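Local coordinates for nitroreductase family protein (Lactobacillus plantarum, PDB 4QLX) that probably reduces the enone 10-oxo-11-octadecenoate to 10-oxooctadecanoate with NADH and FMN, a step in the saturation of polyunsaturated fatty acids, at residues Leu156-Ala159 with Arg160-Tyr164. Sequence-based numbering, arbitrary orientation.
Sequences LLVA and RAHGY
Val158 and His162, one turn apart at the end of helix 137-161, lie side by side and point the same way. The valine's CG1, anti to its own backbone N (chi1 168°), is the branch turned to the imidazole and comes within 3.6 Å of His162 CD2. The same carbon of the ring sits 3.1 Å from Val158 O, which meets the imidazole at its edge, near the ring plane. That carbonyl also accepts the last regular bond of the helix, from His162 N at 2.9 Å. Further out, both ring nitrogens are engaged by helix 36-46: ND1 bonds to Glu38 OE2 and NE2 to Glu45 OE1, which fixes the rotation of the ring and may favour a protonated imidazole. A leucine in place of His162 would probably leave both glutamates without these mates.

The chain then reverses out of the helix at Gly163, whose positive phi of 90° would jam any CB against the preceding carbonyl. Gly163 N bonds back to Arg160 O at 2.8 Å, and Tyr164 N reaches Ala159 O at 2.9 Å, tilted 29° from the carbonyl plane. Tyr164 CB rests 3.3 Å from this same oxygen, while the phenol swings away so that its OH meets Glu38 as well. One ring face takes His162 O, offset toward the rim.

Arg160 leads off elsewhere, its chain bent at chi3, to the carbonyls of Asp17 and Val18 and a salt bridge with Asp165, close to the FMN-binding Arg22. The two bonds back into the last turn, with glycine at the reversal, define a Schellman motif, here leading from a long helix of the nitroreductase fold into strand 165-169.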
loop_
_atom_site.group_PDB
_atom_site.type_symbol
_atom_site.label_atom_id
_atom_site.label_comp_id
_atom_site.label_asym_id
_atom_site.label_seq_id
_atom_site.Cartn_x
_atom_site.Cartn_y
_atom_site.Cartn_z
ATOM N N LEU A 156 -6.612 4.514 -1.125
ATOM C CA LEU A 156 -6.744 4.963 -2.517
ATOM C C LEU A 156 -7.646 4.015 -3.303
ATOM O O LEU A 156 -8.428 4.446 -4.167
ATOM C CB LEU A 156 -5.375 5.065 -3.194
ATOM C CG LEU A 156 -4.381 6.136 -2.747
ATOM C CD1 LEU A 156 -3.090 5.918 -3.493
ATOM C CD2 LEU A 156 -4.903 7.545 -3.050
ATOM N N LEU A 157 -7.538 2.721 -3.003
ATOM C CA LEU A 157 -8.346 1.717 -3.694
ATOM C C LEU A 157 -9.776 1.758 -3.154
ATOM O O LEU A 157 -10.734 1.715 -3.920
ATOM C CB LEU A 157 -7.731 0.303 -3.531
ATOM C CG LEU A 157 -6.315 0.200 -4.117
ATOM C CD1 LEU A 157 -5.646 -1.144 -3.872
ATOM C CD2 LEU A 157 -6.368 0.479 -5.631
ATOM N N VAL A 158 -9.902 1.840 -1.831
ATOM C CA VAL A 158 -11.207 1.918 -1.191
ATOM C C VAL A 158 -11.984 3.098 -1.767
ATOM O O VAL A 158 -13.166 2.970 -2.095
ATOM C CB VAL A 158 -11.082 2.054 0.339
ATOM C CG1 VAL A 158 -12.418 2.425 0.948
ATOM C CG2 VAL A 158 -10.582 0.741 0.933
ATOM N N ALA A 159 -11.304 4.224 -1.921
ATOM C CA ALA A 159 -11.934 5.422 -2.485
ATOM C C ALA A 159 -12.627 5.097 -3.810
ATOM O O ALA A 159 -13.802 5.436 -4.003
ATOM C CB ALA A 159 -10.893 6.532 -2.667
ATOM N N ARG A 160 -11.906 4.411 -4.698
ATOM C CA ARG A 160 -12.432 4.027 -6.007
ATOM C C ARG A 160 -13.521 2.963 -5.899
ATOM O O ARG A 160 -14.518 3.019 -6.613
ATOM C CB ARG A 160 -11.296 3.547 -6.928
ATOM C CG ARG A 160 -10.566 4.706 -7.605
ATOM C CD ARG A 160 -9.465 4.267 -8.583
ATOM N NE ARG A 160 -9.904 3.301 -9.594
ATOM C CZ ARG A 160 -10.701 3.578 -10.626
ATOM N NH1 ARG A 160 -11.202 4.804 -10.802
ATOM N NH2 ARG A 160 -11.017 2.610 -11.480
ATOM N N ALA A 161 -13.347 2.008 -4.990
ATOM C CA ALA A 161 -14.371 1.004 -4.748
ATOM C C ALA A 161 -15.687 1.624 -4.285
ATOM O O ALA A 161 -16.750 1.020 -4.450
ATOM C CB ALA A 161 -13.881 -0.017 -3.717
ATOM N N HIS A 162 -15.612 2.822 -3.701
ATOM C CA HIS A 162 -16.817 3.562 -3.314
ATOM C C HIS A 162 -17.337 4.482 -4.432
ATOM O O HIS A 162 -18.309 5.224 -4.243
ATOM C CB HIS A 162 -16.553 4.372 -2.046
ATOM C CG HIS A 162 -16.573 3.542 -0.801
ATOM N ND1 HIS A 162 -17.525 3.702 0.184
ATOM C CD2 HIS A 162 -15.771 2.529 -0.390
ATOM C CE1 HIS A 162 -17.305 2.826 1.150
ATOM N NE2 HIS A 162 -16.245 2.106 0.828
ATOM N N GLY A 163 -16.698 4.437 -5.599
ATOM C CA GLY A 163 -17.148 5.260 -6.707
ATOM C C GLY A 163 -16.504 6.635 -6.766
ATOM O O GLY A 163 -16.891 7.466 -7.581
ATOM N N TYR A 164 -15.510 6.867 -5.910
ATOM C CA TYR A 164 -14.791 8.129 -5.884
ATOM C C TYR A 164 -13.448 8.024 -6.597
ATOM O O TYR A 164 -13.197 7.076 -7.345
ATOM C CB TYR A 164 -14.588 8.591 -4.435
ATOM C CG TYR A 164 -15.911 8.782 -3.724
ATOM C CD1 TYR A 164 -16.869 9.652 -4.236
ATOM C CD2 TYR A 164 -16.208 8.095 -2.554
ATOM C CE1 TYR A 164 -18.090 9.824 -3.615
ATOM C CE2 TYR A 164 -17.432 8.264 -1.918
ATOM C CZ TYR A 164 -18.365 9.142 -2.455
ATOM O OH TYR A 164 -19.581 9.330 -1.840
#